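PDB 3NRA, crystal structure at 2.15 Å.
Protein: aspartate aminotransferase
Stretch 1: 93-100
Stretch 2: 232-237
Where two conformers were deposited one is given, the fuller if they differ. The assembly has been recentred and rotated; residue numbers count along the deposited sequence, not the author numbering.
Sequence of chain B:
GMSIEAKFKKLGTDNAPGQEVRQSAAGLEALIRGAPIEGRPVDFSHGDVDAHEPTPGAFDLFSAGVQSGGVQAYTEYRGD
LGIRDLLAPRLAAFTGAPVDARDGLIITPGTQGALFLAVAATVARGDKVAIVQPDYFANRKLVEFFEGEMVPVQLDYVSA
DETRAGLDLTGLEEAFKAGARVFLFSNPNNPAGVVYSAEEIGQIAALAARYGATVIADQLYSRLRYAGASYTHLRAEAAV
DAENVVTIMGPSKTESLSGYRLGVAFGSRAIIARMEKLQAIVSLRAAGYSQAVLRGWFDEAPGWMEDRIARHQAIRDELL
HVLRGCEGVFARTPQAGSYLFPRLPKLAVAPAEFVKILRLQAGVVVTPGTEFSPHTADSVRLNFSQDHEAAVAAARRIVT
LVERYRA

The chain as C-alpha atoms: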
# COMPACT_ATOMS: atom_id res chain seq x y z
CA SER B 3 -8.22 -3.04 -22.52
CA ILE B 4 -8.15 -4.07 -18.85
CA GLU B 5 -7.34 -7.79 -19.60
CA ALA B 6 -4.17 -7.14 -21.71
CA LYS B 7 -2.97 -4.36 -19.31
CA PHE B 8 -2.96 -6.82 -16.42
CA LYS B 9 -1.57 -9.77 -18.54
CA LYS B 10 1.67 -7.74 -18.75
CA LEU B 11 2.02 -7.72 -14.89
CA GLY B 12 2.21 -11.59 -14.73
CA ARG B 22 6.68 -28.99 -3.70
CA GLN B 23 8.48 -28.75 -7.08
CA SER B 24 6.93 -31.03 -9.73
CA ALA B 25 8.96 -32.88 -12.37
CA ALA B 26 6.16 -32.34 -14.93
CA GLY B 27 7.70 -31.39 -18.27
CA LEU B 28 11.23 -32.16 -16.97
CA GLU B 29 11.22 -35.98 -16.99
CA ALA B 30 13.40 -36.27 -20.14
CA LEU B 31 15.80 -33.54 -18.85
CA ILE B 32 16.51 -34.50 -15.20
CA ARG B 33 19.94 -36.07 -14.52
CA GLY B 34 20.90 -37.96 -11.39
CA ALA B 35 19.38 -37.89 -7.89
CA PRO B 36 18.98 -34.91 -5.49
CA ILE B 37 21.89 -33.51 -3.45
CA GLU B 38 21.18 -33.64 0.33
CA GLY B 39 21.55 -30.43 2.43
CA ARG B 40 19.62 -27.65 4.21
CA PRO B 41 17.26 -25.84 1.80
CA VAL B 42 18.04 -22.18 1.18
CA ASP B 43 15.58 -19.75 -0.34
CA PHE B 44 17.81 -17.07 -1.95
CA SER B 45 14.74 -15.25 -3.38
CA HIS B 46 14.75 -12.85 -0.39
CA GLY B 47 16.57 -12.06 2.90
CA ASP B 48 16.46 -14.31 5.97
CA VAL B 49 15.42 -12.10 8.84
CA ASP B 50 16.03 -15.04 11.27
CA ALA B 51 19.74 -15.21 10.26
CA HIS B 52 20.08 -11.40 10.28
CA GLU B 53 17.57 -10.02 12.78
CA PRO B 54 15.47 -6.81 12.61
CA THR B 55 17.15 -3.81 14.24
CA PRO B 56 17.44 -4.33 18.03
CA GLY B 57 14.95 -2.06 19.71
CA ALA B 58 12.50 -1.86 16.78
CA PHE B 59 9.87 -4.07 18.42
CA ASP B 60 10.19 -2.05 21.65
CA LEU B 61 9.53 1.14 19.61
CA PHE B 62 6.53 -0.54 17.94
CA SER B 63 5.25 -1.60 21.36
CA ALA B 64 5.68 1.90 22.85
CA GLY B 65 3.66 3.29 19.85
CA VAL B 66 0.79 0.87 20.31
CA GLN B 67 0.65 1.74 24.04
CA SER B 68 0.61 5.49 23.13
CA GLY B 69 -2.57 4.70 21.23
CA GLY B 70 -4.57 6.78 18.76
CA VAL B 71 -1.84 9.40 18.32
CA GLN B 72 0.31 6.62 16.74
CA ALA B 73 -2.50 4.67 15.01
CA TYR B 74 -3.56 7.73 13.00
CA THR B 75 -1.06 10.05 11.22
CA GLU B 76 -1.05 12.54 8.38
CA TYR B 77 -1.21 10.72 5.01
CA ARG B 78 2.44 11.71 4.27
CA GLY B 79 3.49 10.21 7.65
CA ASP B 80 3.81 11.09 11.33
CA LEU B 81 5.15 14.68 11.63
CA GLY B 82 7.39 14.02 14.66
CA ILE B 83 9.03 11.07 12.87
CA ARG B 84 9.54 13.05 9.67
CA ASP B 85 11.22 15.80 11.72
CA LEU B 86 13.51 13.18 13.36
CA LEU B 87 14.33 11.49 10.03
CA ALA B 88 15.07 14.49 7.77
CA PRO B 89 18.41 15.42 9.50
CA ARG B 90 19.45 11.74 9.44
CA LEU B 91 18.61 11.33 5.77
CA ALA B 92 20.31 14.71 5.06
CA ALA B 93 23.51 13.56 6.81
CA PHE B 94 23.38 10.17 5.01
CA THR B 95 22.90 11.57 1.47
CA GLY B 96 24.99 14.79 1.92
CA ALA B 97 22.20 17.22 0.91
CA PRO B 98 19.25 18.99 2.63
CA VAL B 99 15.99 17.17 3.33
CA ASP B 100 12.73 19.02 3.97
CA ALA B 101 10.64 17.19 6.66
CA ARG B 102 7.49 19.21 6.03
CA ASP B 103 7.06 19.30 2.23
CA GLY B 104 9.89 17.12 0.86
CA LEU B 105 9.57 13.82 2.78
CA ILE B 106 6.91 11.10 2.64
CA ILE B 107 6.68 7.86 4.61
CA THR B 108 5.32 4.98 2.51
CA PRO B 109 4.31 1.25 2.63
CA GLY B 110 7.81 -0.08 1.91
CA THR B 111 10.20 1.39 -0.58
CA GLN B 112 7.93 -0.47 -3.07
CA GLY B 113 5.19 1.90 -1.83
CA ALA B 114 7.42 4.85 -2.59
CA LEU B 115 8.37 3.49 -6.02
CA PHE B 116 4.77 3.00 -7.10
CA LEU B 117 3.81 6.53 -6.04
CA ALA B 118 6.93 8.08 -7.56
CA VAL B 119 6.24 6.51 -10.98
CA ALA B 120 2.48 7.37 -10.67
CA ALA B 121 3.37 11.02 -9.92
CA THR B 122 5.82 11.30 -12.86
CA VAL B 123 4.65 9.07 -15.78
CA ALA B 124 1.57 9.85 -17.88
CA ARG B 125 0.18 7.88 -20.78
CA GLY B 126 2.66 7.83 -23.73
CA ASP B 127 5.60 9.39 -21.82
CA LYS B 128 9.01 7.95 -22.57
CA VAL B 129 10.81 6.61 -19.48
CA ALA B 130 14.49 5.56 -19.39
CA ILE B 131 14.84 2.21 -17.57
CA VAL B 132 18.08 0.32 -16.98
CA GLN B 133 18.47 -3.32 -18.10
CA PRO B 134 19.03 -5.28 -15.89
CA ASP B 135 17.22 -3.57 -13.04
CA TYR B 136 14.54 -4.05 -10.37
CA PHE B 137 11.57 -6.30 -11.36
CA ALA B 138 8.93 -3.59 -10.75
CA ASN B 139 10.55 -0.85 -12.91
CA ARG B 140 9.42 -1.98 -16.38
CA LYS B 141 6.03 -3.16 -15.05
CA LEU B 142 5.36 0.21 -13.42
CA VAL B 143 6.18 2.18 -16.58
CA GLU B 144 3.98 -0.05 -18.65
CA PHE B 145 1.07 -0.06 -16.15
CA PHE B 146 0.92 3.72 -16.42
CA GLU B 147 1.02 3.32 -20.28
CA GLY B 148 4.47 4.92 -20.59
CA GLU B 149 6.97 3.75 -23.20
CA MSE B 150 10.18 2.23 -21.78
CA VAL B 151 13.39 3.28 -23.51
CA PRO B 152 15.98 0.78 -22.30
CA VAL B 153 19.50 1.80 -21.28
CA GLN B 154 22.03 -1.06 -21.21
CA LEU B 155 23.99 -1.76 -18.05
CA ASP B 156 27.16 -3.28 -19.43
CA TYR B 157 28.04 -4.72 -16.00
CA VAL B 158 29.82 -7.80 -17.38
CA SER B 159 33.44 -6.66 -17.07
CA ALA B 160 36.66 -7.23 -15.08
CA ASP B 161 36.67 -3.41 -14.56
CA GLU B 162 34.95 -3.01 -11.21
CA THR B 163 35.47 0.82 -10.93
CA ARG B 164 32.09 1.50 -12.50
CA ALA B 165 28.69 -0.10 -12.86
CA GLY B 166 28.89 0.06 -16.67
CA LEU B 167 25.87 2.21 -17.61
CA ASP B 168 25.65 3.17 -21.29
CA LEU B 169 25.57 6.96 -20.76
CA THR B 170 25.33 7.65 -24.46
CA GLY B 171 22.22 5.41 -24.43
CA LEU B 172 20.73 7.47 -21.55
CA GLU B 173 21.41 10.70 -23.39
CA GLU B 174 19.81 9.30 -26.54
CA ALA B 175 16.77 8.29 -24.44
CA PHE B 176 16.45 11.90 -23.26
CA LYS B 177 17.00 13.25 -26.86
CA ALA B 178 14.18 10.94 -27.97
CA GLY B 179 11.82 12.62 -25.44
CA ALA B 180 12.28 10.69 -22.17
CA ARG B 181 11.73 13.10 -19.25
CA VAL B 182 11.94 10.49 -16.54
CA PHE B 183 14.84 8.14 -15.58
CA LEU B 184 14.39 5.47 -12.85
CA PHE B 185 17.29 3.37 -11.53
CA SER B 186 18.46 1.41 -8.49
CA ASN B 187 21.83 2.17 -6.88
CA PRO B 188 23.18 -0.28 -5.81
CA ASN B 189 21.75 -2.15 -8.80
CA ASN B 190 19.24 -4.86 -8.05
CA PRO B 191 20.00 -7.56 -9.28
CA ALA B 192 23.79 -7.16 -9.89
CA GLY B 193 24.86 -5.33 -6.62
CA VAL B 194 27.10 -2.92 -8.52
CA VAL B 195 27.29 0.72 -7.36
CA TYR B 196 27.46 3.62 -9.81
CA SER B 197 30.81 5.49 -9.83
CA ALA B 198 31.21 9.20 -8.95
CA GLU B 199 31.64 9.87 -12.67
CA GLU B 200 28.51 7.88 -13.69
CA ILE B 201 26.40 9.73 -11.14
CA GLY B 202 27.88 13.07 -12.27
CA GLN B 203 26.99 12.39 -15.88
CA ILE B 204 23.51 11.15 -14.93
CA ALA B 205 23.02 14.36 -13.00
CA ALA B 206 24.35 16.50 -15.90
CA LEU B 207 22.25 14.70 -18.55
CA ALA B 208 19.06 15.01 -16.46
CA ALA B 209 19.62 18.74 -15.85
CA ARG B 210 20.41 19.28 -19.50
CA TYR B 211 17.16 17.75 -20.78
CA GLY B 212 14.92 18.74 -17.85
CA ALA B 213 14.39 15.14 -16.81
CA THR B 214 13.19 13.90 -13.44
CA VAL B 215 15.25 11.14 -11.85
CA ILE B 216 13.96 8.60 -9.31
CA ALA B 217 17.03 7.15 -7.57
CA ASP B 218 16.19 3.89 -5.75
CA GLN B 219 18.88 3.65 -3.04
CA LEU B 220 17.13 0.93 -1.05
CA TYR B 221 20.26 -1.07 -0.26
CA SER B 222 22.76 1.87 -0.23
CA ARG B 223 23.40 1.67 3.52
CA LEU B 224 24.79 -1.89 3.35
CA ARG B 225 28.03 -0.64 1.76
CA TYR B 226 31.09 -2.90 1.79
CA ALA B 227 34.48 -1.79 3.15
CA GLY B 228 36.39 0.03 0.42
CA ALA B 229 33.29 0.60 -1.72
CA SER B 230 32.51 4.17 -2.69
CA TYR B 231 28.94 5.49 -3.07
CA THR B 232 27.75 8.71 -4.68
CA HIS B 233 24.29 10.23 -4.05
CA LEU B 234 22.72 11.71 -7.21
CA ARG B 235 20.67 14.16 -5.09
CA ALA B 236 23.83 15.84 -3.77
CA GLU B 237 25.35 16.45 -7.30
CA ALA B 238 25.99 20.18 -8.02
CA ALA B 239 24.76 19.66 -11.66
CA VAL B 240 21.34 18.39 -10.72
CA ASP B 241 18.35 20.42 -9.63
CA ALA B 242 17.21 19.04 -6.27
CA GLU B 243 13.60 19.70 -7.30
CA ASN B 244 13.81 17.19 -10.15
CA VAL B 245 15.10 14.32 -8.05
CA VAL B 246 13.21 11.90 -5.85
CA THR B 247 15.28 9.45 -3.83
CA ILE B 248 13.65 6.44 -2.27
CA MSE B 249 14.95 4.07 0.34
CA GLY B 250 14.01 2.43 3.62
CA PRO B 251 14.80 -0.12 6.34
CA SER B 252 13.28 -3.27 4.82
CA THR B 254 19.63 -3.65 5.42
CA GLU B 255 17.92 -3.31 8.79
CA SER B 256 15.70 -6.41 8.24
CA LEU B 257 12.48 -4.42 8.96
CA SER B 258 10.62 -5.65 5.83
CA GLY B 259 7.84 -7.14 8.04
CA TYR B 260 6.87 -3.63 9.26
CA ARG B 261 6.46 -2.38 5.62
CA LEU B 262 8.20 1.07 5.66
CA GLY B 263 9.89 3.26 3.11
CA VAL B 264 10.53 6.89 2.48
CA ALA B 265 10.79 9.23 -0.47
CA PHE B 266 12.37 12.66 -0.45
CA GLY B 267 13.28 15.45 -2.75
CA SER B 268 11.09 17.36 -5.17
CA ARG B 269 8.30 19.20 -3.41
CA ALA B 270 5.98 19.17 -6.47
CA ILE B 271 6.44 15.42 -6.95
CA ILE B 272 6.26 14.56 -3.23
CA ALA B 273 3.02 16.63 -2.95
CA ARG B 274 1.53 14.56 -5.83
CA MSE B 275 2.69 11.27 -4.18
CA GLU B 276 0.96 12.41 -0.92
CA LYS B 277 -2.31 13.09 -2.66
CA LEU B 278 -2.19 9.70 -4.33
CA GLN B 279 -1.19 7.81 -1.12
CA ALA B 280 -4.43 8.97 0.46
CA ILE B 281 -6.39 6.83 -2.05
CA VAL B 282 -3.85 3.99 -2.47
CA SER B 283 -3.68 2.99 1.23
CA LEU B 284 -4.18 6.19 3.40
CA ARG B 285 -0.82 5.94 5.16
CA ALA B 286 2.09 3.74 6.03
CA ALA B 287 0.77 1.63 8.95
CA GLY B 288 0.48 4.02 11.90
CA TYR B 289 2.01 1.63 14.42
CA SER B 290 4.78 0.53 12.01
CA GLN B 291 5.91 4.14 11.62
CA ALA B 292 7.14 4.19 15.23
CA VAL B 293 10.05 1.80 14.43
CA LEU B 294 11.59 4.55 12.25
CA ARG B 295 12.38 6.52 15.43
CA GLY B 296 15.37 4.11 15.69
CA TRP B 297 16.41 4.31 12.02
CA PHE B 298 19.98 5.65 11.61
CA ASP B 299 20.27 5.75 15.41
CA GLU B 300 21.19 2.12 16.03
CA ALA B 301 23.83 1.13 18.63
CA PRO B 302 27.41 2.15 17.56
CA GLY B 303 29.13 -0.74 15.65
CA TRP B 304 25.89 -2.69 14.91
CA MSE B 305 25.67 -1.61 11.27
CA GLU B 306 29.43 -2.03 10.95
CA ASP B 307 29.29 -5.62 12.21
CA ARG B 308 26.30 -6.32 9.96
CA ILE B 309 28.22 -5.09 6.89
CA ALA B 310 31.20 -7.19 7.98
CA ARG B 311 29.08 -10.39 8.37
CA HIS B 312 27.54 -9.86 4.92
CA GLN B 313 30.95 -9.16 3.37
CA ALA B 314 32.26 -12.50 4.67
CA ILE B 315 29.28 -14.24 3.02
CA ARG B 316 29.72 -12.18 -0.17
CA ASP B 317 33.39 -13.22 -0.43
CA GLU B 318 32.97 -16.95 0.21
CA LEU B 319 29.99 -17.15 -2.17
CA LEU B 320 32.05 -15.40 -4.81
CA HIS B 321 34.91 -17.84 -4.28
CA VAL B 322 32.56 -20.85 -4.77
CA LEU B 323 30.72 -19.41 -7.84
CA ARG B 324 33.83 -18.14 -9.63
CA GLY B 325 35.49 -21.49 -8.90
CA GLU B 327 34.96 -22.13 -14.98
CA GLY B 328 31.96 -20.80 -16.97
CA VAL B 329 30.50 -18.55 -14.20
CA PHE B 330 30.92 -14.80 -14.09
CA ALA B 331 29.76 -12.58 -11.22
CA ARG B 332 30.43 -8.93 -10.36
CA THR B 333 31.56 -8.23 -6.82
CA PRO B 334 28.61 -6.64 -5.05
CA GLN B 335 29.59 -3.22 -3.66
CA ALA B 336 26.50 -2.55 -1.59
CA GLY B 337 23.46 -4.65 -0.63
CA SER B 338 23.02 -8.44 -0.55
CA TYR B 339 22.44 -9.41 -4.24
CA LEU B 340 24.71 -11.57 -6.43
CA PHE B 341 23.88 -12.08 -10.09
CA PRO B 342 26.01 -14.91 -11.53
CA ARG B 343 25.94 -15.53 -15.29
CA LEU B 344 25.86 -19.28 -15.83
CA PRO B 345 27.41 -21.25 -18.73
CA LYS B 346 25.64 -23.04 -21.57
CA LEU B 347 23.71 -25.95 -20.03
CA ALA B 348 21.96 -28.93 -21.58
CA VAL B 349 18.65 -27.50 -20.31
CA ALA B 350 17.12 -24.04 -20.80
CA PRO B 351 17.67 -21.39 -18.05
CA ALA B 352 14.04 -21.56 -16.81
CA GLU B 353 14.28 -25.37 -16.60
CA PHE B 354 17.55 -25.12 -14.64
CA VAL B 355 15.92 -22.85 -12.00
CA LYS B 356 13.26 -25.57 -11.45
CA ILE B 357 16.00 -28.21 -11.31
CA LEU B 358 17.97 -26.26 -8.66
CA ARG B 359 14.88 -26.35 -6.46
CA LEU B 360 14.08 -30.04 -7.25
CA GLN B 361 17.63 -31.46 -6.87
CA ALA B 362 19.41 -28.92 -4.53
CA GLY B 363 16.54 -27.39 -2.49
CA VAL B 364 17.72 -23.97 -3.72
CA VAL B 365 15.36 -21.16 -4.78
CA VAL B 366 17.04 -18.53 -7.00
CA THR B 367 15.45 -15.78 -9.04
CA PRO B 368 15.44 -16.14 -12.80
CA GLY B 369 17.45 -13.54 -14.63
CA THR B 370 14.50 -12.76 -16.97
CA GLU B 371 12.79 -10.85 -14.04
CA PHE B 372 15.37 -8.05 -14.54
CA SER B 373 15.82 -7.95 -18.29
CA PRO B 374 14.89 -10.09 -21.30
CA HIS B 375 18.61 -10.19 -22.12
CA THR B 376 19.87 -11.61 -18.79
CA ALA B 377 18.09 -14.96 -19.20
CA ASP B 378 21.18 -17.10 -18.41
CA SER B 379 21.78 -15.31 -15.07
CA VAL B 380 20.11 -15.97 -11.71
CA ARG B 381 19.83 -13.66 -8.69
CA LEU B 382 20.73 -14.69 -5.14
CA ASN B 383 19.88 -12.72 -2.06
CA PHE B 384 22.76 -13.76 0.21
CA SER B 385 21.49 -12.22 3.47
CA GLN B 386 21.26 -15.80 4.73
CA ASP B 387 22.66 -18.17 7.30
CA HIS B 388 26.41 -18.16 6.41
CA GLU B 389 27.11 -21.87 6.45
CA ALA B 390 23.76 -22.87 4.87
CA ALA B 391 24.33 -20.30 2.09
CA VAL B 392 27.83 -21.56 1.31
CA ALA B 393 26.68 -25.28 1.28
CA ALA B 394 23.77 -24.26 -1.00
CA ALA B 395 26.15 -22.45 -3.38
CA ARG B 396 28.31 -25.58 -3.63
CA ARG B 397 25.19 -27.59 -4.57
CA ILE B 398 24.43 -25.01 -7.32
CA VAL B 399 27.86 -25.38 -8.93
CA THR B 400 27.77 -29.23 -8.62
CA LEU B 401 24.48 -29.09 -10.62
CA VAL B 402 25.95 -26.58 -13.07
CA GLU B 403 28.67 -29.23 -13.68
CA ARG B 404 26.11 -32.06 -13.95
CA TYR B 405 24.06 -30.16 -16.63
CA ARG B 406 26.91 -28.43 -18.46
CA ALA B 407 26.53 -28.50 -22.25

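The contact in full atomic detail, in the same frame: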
# COMPACT_ATOMS: atom_id res chain seq x y z
N ALA B 93 22.14 13.95 6.47
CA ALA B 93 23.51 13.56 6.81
C ALA B 93 23.96 12.36 5.96
O ALA B 93 25.03 12.39 5.40
CB ALA B 93 23.62 13.22 8.29
N PHE B 94 23.08 11.37 5.81
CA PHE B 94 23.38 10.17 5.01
C PHE B 94 23.66 10.49 3.54
O PHE B 94 24.68 10.06 3.02
CB PHE B 94 22.24 9.14 5.10
CG PHE B 94 22.54 7.86 4.38
CD1 PHE B 94 23.65 7.10 4.73
CD2 PHE B 94 21.77 7.47 3.28
CE1 PHE B 94 23.94 5.92 4.04
CE2 PHE B 94 22.07 6.29 2.59
CZ PHE B 94 23.15 5.52 2.97
N THR B 95 22.78 11.26 2.91
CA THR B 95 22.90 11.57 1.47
C THR B 95 23.74 12.83 1.13
O THR B 95 24.05 13.07 -0.02
CB THR B 95 21.50 11.76 0.84
OG1 THR B 95 20.80 12.85 1.49
CG2 THR B 95 20.68 10.48 0.94
N GLY B 96 24.12 13.61 2.14
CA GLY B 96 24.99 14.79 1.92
C GLY B 96 24.29 15.98 1.25
O GLY B 96 24.94 16.79 0.61
N ALA B 97 22.96 16.06 1.40
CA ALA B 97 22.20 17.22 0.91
C ALA B 97 20.96 17.45 1.81
O ALA B 97 20.51 16.52 2.48
CB ALA B 97 21.78 17.03 -0.57
N PRO B 98 20.41 18.68 1.81
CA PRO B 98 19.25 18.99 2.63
C PRO B 98 18.02 18.11 2.36
O PRO B 98 17.81 17.67 1.23
CB PRO B 98 18.94 20.46 2.26
CG PRO B 98 20.20 21.01 1.93
CD PRO B 98 20.96 19.91 1.21
N VAL B 99 17.25 17.87 3.41
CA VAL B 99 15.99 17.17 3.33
C VAL B 99 14.95 18.02 4.07
O VAL B 99 15.19 18.49 5.20
CB VAL B 99 16.08 15.74 3.97
CG1 VAL B 99 14.74 15.10 4.01
CG2 VAL B 99 17.05 14.86 3.16
N ASP B 100 13.81 18.22 3.44
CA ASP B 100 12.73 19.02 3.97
C ASP B 100 11.66 18.10 4.60
O ASP B 100 10.87 17.50 3.88
CB ASP B 100 12.15 19.85 2.83
CG ASP B 100 10.97 20.71 3.25
OD1 ASP B 100 10.51 20.63 4.41
OD2 ASP B 100 10.48 21.45 2.38
N THR B 232 28.02 7.32 -4.35
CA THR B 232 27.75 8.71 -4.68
C THR B 232 26.22 8.92 -4.80
O THR B 232 25.53 8.20 -5.55
CB THR B 232 28.43 9.09 -5.99
OG1 THR B 232 29.77 8.62 -5.96
CG2 THR B 232 28.43 10.60 -6.20
N HIS B 233 25.72 9.93 -4.09
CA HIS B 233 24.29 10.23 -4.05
C HIS B 233 23.94 11.25 -5.11
O HIS B 233 24.33 12.41 -5.01
CB HIS B 233 23.91 10.76 -2.68
CG HIS B 233 24.14 9.80 -1.57
ND1 HIS B 233 23.16 8.94 -1.13
CD2 HIS B 233 25.22 9.58 -0.79
CE1 HIS B 233 23.63 8.20 -0.14
NE2 HIS B 233 24.88 8.57 0.09
N LEU B 234 23.17 10.82 -6.11
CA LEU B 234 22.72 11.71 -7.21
C LEU B 234 22.16 13.02 -6.70
O LEU B 234 22.44 14.06 -7.26
CB LEU B 234 21.65 11.00 -8.07
CG LEU B 234 21.24 11.76 -9.35
CD1 LEU B 234 22.44 11.91 -10.26
CD2 LEU B 234 20.09 11.05 -10.08
N ARG B 235 21.37 12.97 -5.62
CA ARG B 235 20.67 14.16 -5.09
C ARG B 235 21.57 15.25 -4.53
O ARG B 235 21.11 16.36 -4.32
CB ARG B 235 19.64 13.75 -4.01
CG ARG B 235 20.24 13.42 -2.64
CD ARG B 235 19.15 12.85 -1.70
NE ARG B 235 18.07 13.83 -1.55
CZ ARG B 235 18.04 14.82 -0.67
NH1 ARG B 235 18.96 14.92 0.30
NH2 ARG B 235 17.05 15.71 -0.73
N ALA B 236 22.82 14.90 -4.23
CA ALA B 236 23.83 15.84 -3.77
C ALA B 236 24.70 16.39 -4.91
O ALA B 236 25.51 17.28 -4.66
CB ALA B 236 24.72 15.18 -2.69
N GLU B 237 24.54 15.91 -6.14
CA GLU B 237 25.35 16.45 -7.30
C GLU B 237 25.07 17.94 -7.58
O GLU B 237 23.94 18.35 -7.69
CB GLU B 237 25.08 15.65 -8.58
CG GLU B 237 25.67 14.29 -8.58
CD GLU B 237 27.19 14.29 -8.57
OE1 GLU B 237 27.82 15.17 -9.23
OE2 GLU B 237 27.77 13.43 -7.88

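This is a small, mixed contact in which one arginine side chain hydrogen-bonds to a threonine hydroxyl and two backbone carbonyls at the end of a helix, while a histidine ring packs beside it against the last helical turn. About 378 Å² of surface is buried, counting both sides, and Arg235 and His233 supply the largest shares from stretch 2.

Arg235 sits in a short 3-10 segment, 234-236, and its CA-to-CB bond points toward stretch 1. With chi1 p, chi2 t and chi3 m, the side chain brings the guanidinium to the end of the helix and the residues after it, where Arg235 NH1 donates to Thr95 OG1 at 3.0 Å and to Pro98 O at 3.1 Å, and Arg235 NH2 donates to Pro98 O at 2.9 Å. Both terminal nitrogens thus converge on a single carbonyl. A weak hydrogen bond from Arg235 NH1 to Ala97 O, 3.1 Å long, has a less favourable angle. These acceptors lie at the guanidinium edge, near its plane, where its N-H groups point. Arginine suits this buried site because its planar, cationic end, with several N-H groups, can serve several acceptors at once, including backbone carbonyls. Val99 CG2 packs against the guanidinium, 3.4 Å from Arg235 NH1.

Thr95, the last helical residue, is buried and works in two ways. Its hydroxyl, with chi1 in the p well, accepts from arginine, while Thr95 CA lies 3.6 Å from the centroid of the His233 ring, almost exactly on the ring normal, a CH-pi contact. His233, with chi1 in the m well, also directs its ring edge at the face of Phe94; the centroids are 5.1 Å apart and the planes at 76°. A flat aromatic ring suits this position, offering a face to one residue and an edge to the next. The CA-to-CB bond of Phe94 points sideways, but the end of its side chain, in the t rotamer, comes nearer, with Phe94 CE2 3.7 Å from His233 CE1. His233 ND1 is hydrogen-bonded elsewhere in the structure.

Beyond the helix, Gly96 adopts positive phi, a conformation that favours glycine, and the chain turns away from helical geometry. The CA-to-CB bond of Ala97 then points toward stretch 2, and Ala97 CB lies 4.1 Å from Ala236 CB. The small methyl groups suit a close backbone approach, Ala97 CA and Ala236 CA being 5.1 Å apart. Ala236 CB also rests 3.5 Å from Thr95 O. Within stretch 2, Ala236 N donates to His233 O at 3.0 Å; the CA-to-CB bonds of His233, Arg235 and Ala236 point toward stretch 1, whereas that of Leu234 points away.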